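Local coordinates for protein L-talarate/galactarate dehydratase (Salmonella typhimurium, PDB 2PP0) that catalyses the magnesium-dependent dehydration of L-talarate and galactarate to 5-keto-4-deoxy-D-glucarate, and in competition epimerises L-talarate to galactarate, at residues W30-A36 with T388-F394; Y112-L116 with V129-I135; I63-I67 with P134-L139. All blocks are in the same frame, centred on the assembly; numbering follows the deposited sequence.

All three contacts lie in the capping domain of an enolase-superfamily subunit, an antiparallel sheet with helices on one face. Contact 1 closes the longest loop, pairing strand 28-40 with the C-terminal strand 388-395; contact 3 is nested inside it and contact 2 inside contact 3. Strands 28-40 and 57-69 are sheet neighbours, so contacts 1 and 3, with centres about 10 Å apart, join directly through backbone hydrogen bonds such as Lys-32 N to Glu-66 O. Contacts 2 and 3, centres about 9 Å apart, share Pro-134 and Ile-135 of helix 127-146. The layers thus run from sheet edge to helical hairpin, and the chain's end, after the barrel, returns to complete the N-terminal domain.

Contact 1. Residues W30-A36 with T388-F394; sequences WVKLSLA and TQLTCEF
At the edge of the capping domain's antiparallel sheet, the C-terminal strand is added alongside strand 28-40. Both segments are extended and antiparallel, 150° between their N-to-C directions, with axes 4.5 Å apart at closest. Val-31/Phe-394, Leu-33/Cys-392 and Leu-35/Leu-390 are hydrogen-bonded pairs: Val-31 N to Phe-394 O is 3.0 Å and Phe-394 N to Val-31 O 2.9 Å, while Leu-33 N to Cys-392 O is 3.0 Å and Leu-35 N to Leu-390 O 2.8 Å. A classic beta bulge then shifts the register by one. Gln-389 N (phi/psi -103/-32°) and Leu-390 N both donate to Leu-35 O, at 2.8 and 3.2 Å, and Ala-36 faces Thr-388. After the barrel the chain returns here, its last strand pairing outside the first. Val-31, Leu-33, Leu-35, Leu-390, Cys-392 and Phe-394 share one face, on which Leu-33, Leu-35 and Cys-392 pack against helix 86-96; Leu-33 CD1 lies 4.1 Å from Phe-394 CE2. On the other face, Trp-30 (chi1 t) gives NE1 to Glu-393 OE1 at 3.1 Å, an oxygen also salt-bridged to Arg-397. Thr-391 (t) donates OG1 to Leu-33 O at 2.9 Å. One water joins Ser-34 OG (2.8 Å) and Thr-388 OG1 (2.9 Å), the latter also hydrogen-bonded to Ala-384 O.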
ATOM      1  N   TRP B  30      22.543   6.265  13.154  1.00 32.31           N
ATOM      2  CA  TRP B  30      23.724   6.200  12.300  1.00 32.16           C
ATOM      3  C   TRP B  30      23.369   5.856  10.859  1.00 32.18           C
ATOM      4  O   TRP B  30      22.503   5.016  10.608  1.00 29.81           O
ATOM      5  CB  TRP B  30      24.677   5.135  12.840  1.00 32.87           C
ATOM      6  CG  TRP B  30      25.964   4.998  12.094  1.00 31.08           C
ATOM      7  CD1 TRP B  30      27.080   5.773  12.234  1.00 30.39           C
ATOM      8  CD2 TRP B  30      26.294   3.989  11.128  1.00 30.52           C
ATOM      9  NE1 TRP B  30      28.084   5.305  11.422  1.00 31.52           N
ATOM     10  CE2 TRP B  30      27.629   4.212  10.733  1.00 29.16           C
ATOM     11  CE3 TRP B  30      25.591   2.918  10.562  1.00 31.24           C
ATOM     12  CZ2 TRP B  30      28.280   3.402   9.799  1.00 30.41           C
ATOM     13  CZ3 TRP B  30      26.239   2.111   9.630  1.00 32.61           C
ATOM     14  CH2 TRP B  30      27.571   2.359   9.259  1.00 30.04           C
ATOM     15  N   VAL B  31      24.058   6.505   9.921  1.00 31.42           N
ATOM     16  CA  VAL B  31      23.844   6.277   8.496  1.00 29.92           C
ATOM     17  C   VAL B  31      25.172   6.322   7.755  1.00 30.69           C
ATOM     18  O   VAL B  31      25.996   7.197   8.013  1.00 29.55           O
ATOM     19  CB  VAL B  31      22.955   7.364   7.857  1.00 30.45           C
ATOM     20  CG1 VAL B  31      22.661   6.991   6.408  1.00 30.32           C
ATOM     21  CG2 VAL B  31      21.682   7.544   8.642  1.00 31.48           C
ATOM     22  N   LYS B  32      25.374   5.384   6.835  1.00 29.69           N
ATOM     23  CA  LYS B  32      26.590   5.355   6.031  1.00 31.63           C
ATOM     24  C   LYS B  32      26.242   5.248   4.553  1.00 31.69           C
ATOM     25  O   LYS B  32      25.537   4.328   4.137  1.00 31.11           O
ATOM     26  CB  LYS B  32      27.485   4.172   6.398  1.00 32.87           C
ATOM     27  CG  LYS B  32      28.763   4.133   5.571  1.00 33.36           C
ATOM     28  CD  LYS B  32      29.610   2.919   5.899  1.00 36.66           C
ATOM     29  CE  LYS B  32      30.871   2.905   5.060  1.00 39.42           C
ATOM     30  NZ  LYS B  32      31.642   1.658   5.265  1.00 42.58           N
ATOM     31  N   LEU B  33      26.743   6.192   3.762  1.00 30.53           N
ATOM     32  CA  LEU B  33      26.492   6.191   2.328  1.00 30.34           C
ATOM     33  C   LEU B  33      27.779   5.838   1.605  1.00 30.70           C
ATOM     34  O   LEU B  33      28.866   6.238   2.026  1.00 32.01           O
ATOM     35  CB  LEU B  33      26.008   7.569   1.872  1.00 31.15           C
ATOM     36  CG  LEU B  33      24.784   8.147   2.591  1.00 32.39           C
ATOM     37  CD1 LEU B  33      24.484   9.533   2.041  1.00 33.44           C
ATOM     38  CD2 LEU B  33      23.581   7.227   2.409  1.00 31.18           C
ATOM     39  N   SER B  34      27.659   5.081   0.523  1.00 30.41           N
ATOM     40  CA  SER B  34      28.821   4.684  -0.255  1.00 31.08           C
ATOM     41  C   SER B  34      28.574   4.828  -1.748  1.00 32.94           C
ATOM     42  O   SER B  34      27.457   4.615  -2.229  1.00 32.50           O
ATOM     43  CB  SER B  34      29.193   3.226   0.040  1.00 32.58           C
ATOM     44  OG  SER B  34      29.565   3.043   1.395  1.00 32.42           O
ATOM     45  N   LEU B  35      29.619   5.218  -2.473  1.00 31.63           N
ATOM     46  CA  LEU B  35      29.549   5.333  -3.922  1.00 31.31           C
ATOM     47  C   LEU B  35      30.583   4.347  -4.429  1.00 31.52           C
ATOM     48  O   LEU B  35      31.783   4.527  -4.210  1.00 32.88           O
ATOM     49  CB  LEU B  35      29.907   6.741  -4.407  1.00 31.84           C
ATOM     50  CG  LEU B  35      30.026   6.835  -5.936  1.00 33.62           C
ATOM     51  CD1 LEU B  35      28.715   6.387  -6.576  1.00 31.67           C
ATOM     52  CD2 LEU B  35      30.377   8.269  -6.362  1.00 31.92           C
ATOM     53  N   ALA B  36      30.120   3.296  -5.090  1.00 31.31           N
ATOM     54  CA  ALA B  36      31.023   2.285  -5.613  1.00 32.18           C
ATOM     55  C   ALA B  36      30.828   2.141  -7.108  1.00 32.35           C
ATOM     56  O   ALA B  36      29.812   2.568  -7.653  1.00 32.30           O
ATOM     57  CB  ALA B  36      30.765   0.945  -4.920  1.00 31.75           C
ATOM     58  N   THR B 388      34.282   0.509  -3.462  1.00 35.67           N
ATOM     59  CA  THR B 388      33.791   1.791  -2.974  1.00 36.77           C
ATOM     60  C   THR B 388      34.854   2.865  -3.208  1.00 37.71           C
ATOM     61  O   THR B 388      36.011   2.692  -2.821  1.00 37.51           O
ATOM     62  CB  THR B 388      33.459   1.721  -1.472  1.00 35.78           C
ATOM     63  OG1 THR B 388      32.360   0.823  -1.268  1.00 35.88           O
ATOM     64  CG2 THR B 388      33.095   3.092  -0.937  1.00 35.21           C
ATOM     65  N   GLN B 389      34.460   3.965  -3.848  1.00 36.82           N
ATOM     66  CA  GLN B 389      35.390   5.056  -4.118  1.00 37.69           C
ATOM     67  C   GLN B 389      35.182   6.219  -3.164  1.00 36.44           C
ATOM     68  O   GLN B 389      36.128   6.909  -2.807  1.00 35.87           O
ATOM     69  CB  GLN B 389      35.251   5.533  -5.567  1.00 39.31           C
ATOM     70  CG  GLN B 389      35.973   4.638  -6.572  1.00 43.27           C
ATOM     71  CD  GLN B 389      35.743   5.061  -8.013  1.00 45.85           C
ATOM     72  OE1 GLN B 389      35.323   6.188  -8.284  1.00 48.11           O
ATOM     73  NE2 GLN B 389      36.033   4.160  -8.947  1.00 46.82           N
ATOM     74  N   LEU B 390      33.939   6.430  -2.746  1.00 35.71           N
ATOM     75  CA  LEU B 390      33.616   7.510  -1.820  1.00 34.72           C
ATOM     76  C   LEU B 390      32.675   6.980  -0.747  1.00 34.57           C
ATOM     77  O   LEU B 390      31.895   6.065  -0.997  1.00 33.84           O
ATOM     78  CB  LEU B 390      32.929   8.669  -2.559  1.00 34.36           C
ATOM     79  CG  LEU B 390      33.729   9.460  -3.601  1.00 36.38           C
ATOM     80  CD1 LEU B 390      32.806  10.413  -4.356  1.00 36.43           C
ATOM     81  CD2 LEU B 390      34.841  10.239  -2.910  1.00 35.57           C
ATOM     82  N   THR B 391      32.751   7.554   0.448  1.00 34.80           N
ATOM     83  CA  THR B 391      31.870   7.147   1.538  1.00 35.76           C
ATOM     84  C   THR B 391      31.802   8.263   2.572  1.00 35.52           C
ATOM     85  O   THR B 391      32.686   9.120   2.626  1.00 34.15           O
ATOM     86  CB  THR B 391      32.365   5.841   2.211  1.00 36.75           C
ATOM     87  OG1 THR B 391      31.395   5.407   3.174  1.00 39.90           O
ATOM     88  CG2 THR B 391      33.697   6.062   2.911  1.00 38.45           C
ATOM     89  N   CYS B 392      30.733   8.271   3.362  1.00 34.56           N
ATOM     90  CA  CYS B 392      30.554   9.265   4.414  1.00 34.00           C
ATOM     91  C   CYS B 392      29.621   8.695   5.476  1.00 34.10           C
ATOM     92  O   CYS B 392      28.824   7.805   5.194  1.00 33.71           O
ATOM     93  CB  CYS B 392      29.979  10.571   3.850  1.00 34.56           C
ATOM     94  SG  CYS B 392      28.385  10.434   3.009  1.00 35.76           S
ATOM     95  N   GLU B 393      29.729   9.203   6.699  1.00 33.76           N
ATOM     96  CA  GLU B 393      28.896   8.716   7.788  1.00 34.20           C
ATOM     97  C   GLU B 393      28.292   9.840   8.609  1.00 34.39           C
ATOM     98  O   GLU B 393      28.836  10.946   8.676  1.00 34.05           O
ATOM     99  CB  GLU B 393      29.716   7.786   8.687  1.00 35.51           C
ATOM    100  CG  GLU B 393      30.120   6.498   7.995  1.00 36.30           C
ATOM    101  CD  GLU B 393      31.008   5.624   8.853  1.00 38.22           C
ATOM    102  OE1 GLU B 393      30.847   5.652  10.090  1.00 39.88           O
ATOM    103  OE2 GLU B 393      31.851   4.897   8.290  1.00 38.45           O
ATOM    104  N   PHE B 394      27.158   9.544   9.234  1.00 32.83           N
ATOM    105  CA  PHE B 394      26.438  10.504  10.051  1.00 33.82           C
ATOM    106  C   PHE B 394      26.020   9.813  11.344  1.00 35.92           C
ATOM    107  O   PHE B 394      25.697   8.628  11.342  1.00 35.79           O
ATOM    108  CB  PHE B 394      25.192  10.986   9.298  1.00 35.10           C
ATOM    109  CG  PHE B 394      25.484  11.502   7.914  1.00 35.34           C
ATOM    110  CD1 PHE B 394      25.707  12.858   7.695  1.00 37.00           C
ATOM    111  CD2 PHE B 394      25.581  10.624   6.839  1.00 34.51           C
ATOM    112  CE1 PHE B 394      26.026  13.333   6.419  1.00 36.73           C
ATOM    113  CE2 PHE B 394      25.898  11.086   5.563  1.00 36.77           C
ATOM    114  CZ  PHE B 394      26.121  12.445   5.354  1.00 36.64           C
TER
HETATM  115  O   HOH W   1      31.086   0.743   1.315  1.00 34.92           O

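Contact 2. Residues Y112-L116 with V129-I135; sequences YTKLL and VQAISPI
A helical hairpin of the enolase-superfamily capping domain brings helix 108-118 against helix 127-146. The two segments run roughly antiparallel at 146°, with axes 10.7 Å apart. Residues 112-116 are regular helix, with Leu-116 N hydrogen-bonded to Tyr-112 O at 2.9 Å; segment 129-135 is kinked at Pro-134 and Ile-135, whose N atoms make no hydrogen bond to the turn before; the proline nitrogen has no hydrogen to give. Leu-115 faces Ile-132, their CA atoms 7.3 Å apart, and those of Leu-116 and Val-129 7.9 Å. Ile-132 (mt) has the most surface covered and points into the gap. Ile-132 CD1 sits 3.8 Å from Leu-115 CB and 3.8 Å from Leu-116 CD2, both leucines also being mt. Leu-115 CD1 reaches Ile-135 CG2 (4.2 Å), while Leu-116 CD2 meets Val-129 CG1 at 4.3 Å. Tyr-112 leaves its helix sideways, but chi1 of -152° and chi2 of 111° bring the ring up to Ile-132 and Val-129. Tyr-112 OH passes Val-129 CB at 3.8 Å and hydrogen-bonds to Gly-306 O. Over one face of the Tyr-112 ring, Ile-132 CG2 makes a CH-pi contact, 3.6 Å from the centroid and 17° off the normal.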
ATOM      1  N   TYR B 112      10.378  10.111   4.000  1.00 27.95           N
ATOM      2  CA  TYR B 112      10.498  10.413   2.578  1.00 29.00           C
ATOM      3  C   TYR B 112      10.110  11.879   2.365  1.00 28.22           C
ATOM      4  O   TYR B 112      10.842  12.642   1.742  1.00 29.36           O
ATOM      5  CB  TYR B 112       9.559   9.512   1.773  1.00 26.87           C
ATOM      6  CG  TYR B 112      10.026   9.245   0.367  1.00 26.90           C
ATOM      7  CD1 TYR B 112      10.458   7.976  -0.009  1.00 25.71           C
ATOM      8  CD2 TYR B 112      10.050  10.264  -0.587  1.00 26.31           C
ATOM      9  CE1 TYR B 112      10.901   7.723  -1.298  1.00 26.61           C
ATOM     10  CE2 TYR B 112      10.496  10.023  -1.879  1.00 27.03           C
ATOM     11  CZ  TYR B 112      10.920   8.756  -2.229  1.00 27.75           C
ATOM     12  OH  TYR B 112      11.380   8.516  -3.502  1.00 27.41           O
ATOM     13  N   THR B 113       8.953  12.264   2.896  1.00 29.64           N
ATOM     14  CA  THR B 113       8.461  13.635   2.776  1.00 28.25           C
ATOM     15  C   THR B 113       9.443  14.653   3.360  1.00 29.62           C
ATOM     16  O   THR B 113       9.641  15.732   2.793  1.00 26.88           O
ATOM     17  CB  THR B 113       7.086  13.771   3.460  1.00 29.79           C
ATOM     18  OG1 THR B 113       6.128  12.990   2.734  1.00 29.73           O
ATOM     19  CG2 THR B 113       6.627  15.224   3.487  1.00 28.47           C
ATOM     20  N   LYS B 114      10.064  14.316   4.489  1.00 27.16           N
ATOM     21  CA  LYS B 114      11.034  15.216   5.110  1.00 28.01           C
ATOM     22  C   LYS B 114      12.247  15.377   4.205  1.00 26.96           C
ATOM     23  O   LYS B 114      12.818  16.461   4.110  1.00 28.99           O
ATOM     24  CB  LYS B 114      11.496  14.672   6.466  1.00 30.30           C
ATOM     25  CG  LYS B 114      12.590  15.508   7.115  1.00 33.37           C
ATOM     26  CD  LYS B 114      13.034  14.923   8.449  1.00 36.45           C
ATOM     27  CE  LYS B 114      14.060  15.822   9.138  1.00 37.57           C
ATOM     28  NZ  LYS B 114      14.536  15.211  10.416  1.00 38.11           N
ATOM     29  N   LEU B 115      12.644  14.291   3.548  1.00 25.68           N
ATOM     30  CA  LEU B 115      13.789  14.320   2.650  1.00 26.09           C
ATOM     31  C   LEU B 115      13.473  15.136   1.395  1.00 28.25           C
ATOM     32  O   LEU B 115      14.354  15.785   0.834  1.00 28.50           O
ATOM     33  CB  LEU B 115      14.198  12.900   2.259  1.00 26.31           C
ATOM     34  CG  LEU B 115      14.717  12.029   3.409  1.00 26.21           C
ATOM     35  CD1 LEU B 115      15.069  10.648   2.887  1.00 23.91           C
ATOM     36  CD2 LEU B 115      15.939  12.698   4.039  1.00 27.40           C
ATOM     37  N   LEU B 116      12.219  15.089   0.958  1.00 28.31           N
ATOM     38  CA  LEU B 116      11.794  15.855  -0.212  1.00 29.85           C
ATOM     39  C   LEU B 116      11.816  17.341   0.130  1.00 30.72           C
ATOM     40  O   LEU B 116      12.258  18.160  -0.681  1.00 29.95           O
ATOM     41  CB  LEU B 116      10.382  15.441  -0.654  1.00 28.47           C
ATOM     42  CG  LEU B 116      10.281  14.091  -1.373  1.00 28.76           C
ATOM     43  CD1 LEU B 116       8.819  13.745  -1.644  1.00 28.08           C
ATOM     44  CD2 LEU B 116      11.058  14.149  -2.676  1.00 28.61           C
ATOM     45  N   VAL B 129      15.224  11.924  -6.301  1.00 26.26           N
ATOM     46  CA  VAL B 129      14.486  10.840  -5.643  1.00 27.51           C
ATOM     47  C   VAL B 129      15.302   9.555  -5.729  1.00 27.84           C
ATOM     48  O   VAL B 129      15.122   8.628  -4.933  1.00 27.35           O
ATOM     49  CB  VAL B 129      13.056  10.621  -6.237  1.00 26.47           C
ATOM     50  CG1 VAL B 129      12.256  11.910  -6.131  1.00 29.26           C
ATOM     51  CG2 VAL B 129      13.119  10.135  -7.671  1.00 27.05           C
ATOM     52  N   GLN B 130      16.222   9.510  -6.686  1.00 26.87           N
ATOM     53  CA  GLN B 130      17.078   8.345  -6.830  1.00 28.22           C
ATOM     54  C   GLN B 130      18.152   8.371  -5.739  1.00 27.93           C
ATOM     55  O   GLN B 130      18.830   7.374  -5.498  1.00 27.20           O
ATOM     56  CB  GLN B 130      17.713   8.315  -8.220  1.00 27.85           C
ATOM     57  CG  GLN B 130      16.759   7.839  -9.305  1.00 27.76           C
ATOM     58  CD  GLN B 130      17.407   7.833 -10.674  1.00 29.51           C
ATOM     59  OE1 GLN B 130      18.631   7.777 -10.789  1.00 29.94           O
ATOM     60  NE2 GLN B 130      16.586   7.874 -11.722  1.00 27.85           N
ATOM     61  N   ALA B 131      18.291   9.523  -5.085  1.00 26.92           N
ATOM     62  CA  ALA B 131      19.241   9.690  -3.991  1.00 28.92           C
ATOM     63  C   ALA B 131      18.524   9.272  -2.703  1.00 29.58           C
ATOM     64  O   ALA B 131      19.162   8.926  -1.708  1.00 28.33           O
ATOM     65  CB  ALA B 131      19.690  11.139  -3.889  1.00 28.68           C
ATOM     66  N   ILE B 132      17.193   9.324  -2.730  1.00 28.50           N
ATOM     67  CA  ILE B 132      16.383   8.909  -1.583  1.00 29.22           C
ATOM     68  C   ILE B 132      16.223   7.383  -1.649  1.00 29.54           C
ATOM     69  O   ILE B 132      16.162   6.707  -0.620  1.00 31.93           O
ATOM     70  CB  ILE B 132      14.978   9.595  -1.607  1.00 28.80           C
ATOM     71  CG1 ILE B 132      15.133  11.103  -1.394  1.00 27.68           C
ATOM     72  CG2 ILE B 132      14.071   9.011  -0.520  1.00 27.03           C
ATOM     73  CD1 ILE B 132      13.820  11.871  -1.420  1.00 27.20           C
ATOM     74  N   SER B 133      16.181   6.850  -2.867  1.00 28.94           N
ATOM     75  CA  SER B 133      16.028   5.411  -3.103  1.00 29.28           C
ATOM     76  C   SER B 133      16.817   4.473  -2.177  1.00 29.98           C
ATOM     77  O   SER B 133      16.239   3.562  -1.571  1.00 29.62           O
ATOM     78  CB  SER B 133      16.376   5.073  -4.553  1.00 28.80           C
ATOM     79  OG  SER B 133      15.341   5.474  -5.430  1.00 33.24           O
ATOM     80  N   PRO B 134      18.143   4.667  -2.066  1.00 28.76           N
ATOM     81  CA  PRO B 134      18.940   3.791  -1.189  1.00 28.93           C
ATOM     82  C   PRO B 134      18.410   3.808   0.242  1.00 28.40           C
ATOM     83  O   PRO B 134      18.311   2.772   0.904  1.00 29.98           O
ATOM     84  CB  PRO B 134      20.344   4.395  -1.267  1.00 29.17           C
ATOM     85  CG  PRO B 134      20.353   5.103  -2.609  1.00 28.82           C
ATOM     86  CD  PRO B 134      18.985   5.720  -2.668  1.00 29.27           C
ATOM     87  N   ILE B 135      18.080   5.005   0.711  1.00 27.90           N
ATOM     88  CA  ILE B 135      17.568   5.197   2.058  1.00 26.20           C
ATOM     89  C   ILE B 135      16.191   4.557   2.243  1.00 25.57           C
ATOM     90  O   ILE B 135      15.970   3.809   3.206  1.00 23.76           O
ATOM     91  CB  ILE B 135      17.519   6.702   2.388  1.00 26.49           C
ATOM     92  CG1 ILE B 135      18.952   7.251   2.438  1.00 29.22           C
ATOM     93  CG2 ILE B 135      16.812   6.936   3.712  1.00 27.90           C
ATOM     94  CD1 ILE B 135      19.046   8.772   2.445  1.00 28.48           C
TER

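Contact 3. Residues I63-I67 with P134-L139; sequences IIAEI and PIDIAL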
ATOM      1  N   ILE B  63      25.049   3.333  -5.460  1.00 27.33           N
ATOM      2  CA  ILE B  63      25.018   4.170  -4.266  1.00 28.32           C
ATOM      3  C   ILE B  63      24.336   3.340  -3.183  1.00 30.78           C
ATOM      4  O   ILE B  63      23.179   2.935  -3.319  1.00 31.39           O
ATOM      5  CB  ILE B  63      24.251   5.495  -4.494  1.00 27.16           C
ATOM      6  CG1 ILE B  63      24.899   6.296  -5.635  1.00 27.64           C
ATOM      7  CG2 ILE B  63      24.303   6.352  -3.232  1.00 26.90           C
ATOM      8  CD1 ILE B  63      24.665   5.711  -7.025  1.00 30.02           C
ATOM      9  N   ILE B  64      25.071   3.081  -2.109  1.00 31.93           N
ATOM     10  CA  ILE B  64      24.576   2.257  -1.014  1.00 30.85           C
ATOM     11  C   ILE B  64      24.288   3.060   0.241  1.00 30.87           C
ATOM     12  O   ILE B  64      25.003   4.008   0.565  1.00 31.54           O
ATOM     13  CB  ILE B  64      25.617   1.176  -0.651  1.00 31.54           C
ATOM     14  CG1 ILE B  64      26.056   0.443  -1.910  1.00 31.35           C
ATOM     15  CG2 ILE B  64      25.037   0.189   0.356  1.00 29.59           C
ATOM     16  CD1 ILE B  64      27.276  -0.433  -1.703  1.00 32.74           C
ATOM     17  N   ALA B  65      23.229   2.676   0.945  1.00 30.52           N
ATOM     18  CA  ALA B  65      22.878   3.322   2.199  1.00 30.05           C
ATOM     19  C   ALA B  65      22.776   2.237   3.266  1.00 31.45           C
ATOM     20  O   ALA B  65      22.212   1.166   3.029  1.00 31.68           O
ATOM     21  CB  ALA B  65      21.552   4.062   2.080  1.00 30.35           C
ATOM     22  N   GLU B  66      23.346   2.513   4.432  1.00 31.54           N
ATOM     23  CA  GLU B  66      23.304   1.585   5.558  1.00 30.79           C
ATOM     24  C   GLU B  66      22.793   2.417   6.723  1.00 30.49           C
ATOM     25  O   GLU B  66      23.324   3.494   7.000  1.00 28.88           O
ATOM     26  CB  GLU B  66      24.700   1.040   5.851  1.00 31.20           C
ATOM     27  CG  GLU B  66      25.299   0.259   4.695  1.00 31.41           C
ATOM     28  CD  GLU B  66      26.752  -0.098   4.925  1.00 35.94           C
ATOM     29  OE1 GLU B  66      27.027  -0.901   5.845  1.00 35.15           O
ATOM     30  OE2 GLU B  66      27.622   0.428   4.193  1.00 34.80           O
ATOM     31  N   ILE B  67      21.742   1.931   7.379  1.00 28.60           N
ATOM     32  CA  ILE B  67      21.122   2.636   8.494  1.00 27.99           C
ATOM     33  C   ILE B  67      21.051   1.727   9.722  1.00 29.23           C
ATOM     34  O   ILE B  67      20.709   0.551   9.609  1.00 27.85           O
ATOM     35  CB  ILE B  67      19.673   3.076   8.127  1.00 29.15           C
ATOM     36  CG1 ILE B  67      19.684   3.906   6.838  1.00 30.64           C
ATOM     37  CG2 ILE B  67      19.058   3.885   9.267  1.00 26.81           C
ATOM     38  CD1 ILE B  67      18.281   4.302   6.348  1.00 29.85           C
ATOM     39  N   PRO B 134      18.143   4.667  -2.066  1.00 28.76           N
ATOM     40  CA  PRO B 134      18.940   3.791  -1.189  1.00 28.93           C
ATOM     41  C   PRO B 134      18.410   3.808   0.242  1.00 28.40           C
ATOM     42  O   PRO B 134      18.311   2.772   0.904  1.00 29.98           O
ATOM     43  CB  PRO B 134      20.344   4.395  -1.267  1.00 29.17           C
ATOM     44  CG  PRO B 134      20.353   5.103  -2.609  1.00 28.82           C
ATOM     45  CD  PRO B 134      18.985   5.720  -2.668  1.00 29.27           C
ATOM     46  N   ILE B 135      18.080   5.005   0.711  1.00 27.90           N
ATOM     47  CA  ILE B 135      17.568   5.197   2.058  1.00 26.20           C
ATOM     48  C   ILE B 135      16.191   4.557   2.243  1.00 25.57           C
ATOM     49  O   ILE B 135      15.970   3.809   3.206  1.00 23.76           O
ATOM     50  CB  ILE B 135      17.519   6.702   2.388  1.00 26.49           C
ATOM     51  CG1 ILE B 135      18.952   7.251   2.438  1.00 29.22           C
ATOM     52  CG2 ILE B 135      16.812   6.936   3.712  1.00 27.90           C
ATOM     53  CD1 ILE B 135      19.046   8.772   2.445  1.00 28.48           C
ATOM     54  N   ASP B 136      15.277   4.839   1.319  1.00 23.81           N
ATOM     55  CA  ASP B 136      13.928   4.287   1.376  1.00 25.50           C
ATOM     56  C   ASP B 136      13.987   2.761   1.389  1.00 25.80           C
ATOM     57  O   ASP B 136      13.305   2.110   2.182  1.00 26.06           O
ATOM     58  CB  ASP B 136      13.106   4.749   0.162  1.00 25.53           C
ATOM     59  CG  ASP B 136      11.679   4.201   0.171  1.00 24.22           C
ATOM     60  OD1 ASP B 136      10.852   4.703   0.957  1.00 23.43           O
ATOM     61  OD2 ASP B 136      11.385   3.267  -0.603  1.00 24.88           O
ATOM     62  N   ILE B 137      14.808   2.203   0.504  1.00 26.14           N
ATOM     63  CA  ILE B 137      14.960   0.762   0.389  1.00 26.97           C
ATOM     64  C   ILE B 137      15.555   0.175   1.680  1.00 28.02           C
ATOM     65  O   ILE B 137      15.107  -0.874   2.152  1.00 27.66           O
ATOM     66  CB  ILE B 137      15.829   0.410  -0.848  1.00 26.95           C
ATOM     67  CG1 ILE B 137      15.056   0.768  -2.132  1.00 28.03           C
ATOM     68  CG2 ILE B 137      16.183  -1.066  -0.861  1.00 26.19           C
ATOM     69  CD1 ILE B 137      15.844   0.512  -3.426  1.00 28.43           C
ATOM     70  N   ALA B 138      16.539   0.861   2.255  1.00 25.84           N
ATOM     71  CA  ALA B 138      17.161   0.401   3.496  1.00 27.09           C
ATOM     72  C   ALA B 138      16.130   0.394   4.626  1.00 27.85           C
ATOM     73  O   ALA B 138      16.141  -0.494   5.479  1.00 27.45           O
ATOM     74  CB  ALA B 138      18.345   1.303   3.870  1.00 26.21           C
ATOM     75  N   LEU B 139      15.242   1.386   4.632  1.00 27.24           N
ATOM     76  CA  LEU B 139      14.215   1.455   5.661  1.00 27.98           C
ATOM     77  C   LEU B 139      13.232   0.292   5.527  1.00 28.21           C
ATOM     78  O   LEU B 139      12.774  -0.248   6.532  1.00 28.40           O
ATOM     79  CB  LEU B 139      13.479   2.795   5.596  1.00 29.12           C
ATOM     80  CG  LEU B 139      14.301   4.013   6.025  1.00 27.59           C
ATOM     81  CD1 LEU B 139      13.446   5.268   5.893  1.00 27.78           C
ATOM     82  CD2 LEU B 139      14.773   3.839   7.474  1.00 28.10           C
TER
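Ile-67, Pro-134 and Ala-65 carry most of this strand-on-helix contact, which is buried and held by apolar side-chain packing. Ala-65 and Ile-67, two residues apart on the strand, point to the same side and meet the helix, whereas Ile-64 and Glu-66 point away. The small methyl of Ala-65 lets the backbones come close: its CA is 5.2 Å from that of Pro-134, and its CB is 3.6 Å from Pro-134 CB. The proline ring lies along the strand, Pro-134 CG reaching Ile-63 O at 3.6 Å. Two residues further along the strand from Ala-65, Ile-67 extends in the mt rotamer, so that its CD1 touches Ile-135 CG2 (4.0 Å), Ala-138 CB (3.9 Å) and Leu-139 CD2 (3.7 Å). Strand and helix cross at -42° with axes 7.4 Å apart, as in the alpha+beta N-terminal domain of the enolase superfamily. Strand 57-69 is held between strands 28-40 and 74-81; helix 127-146 lies on its face, with Leu-139 and Asp-136 turning to helix 108-118.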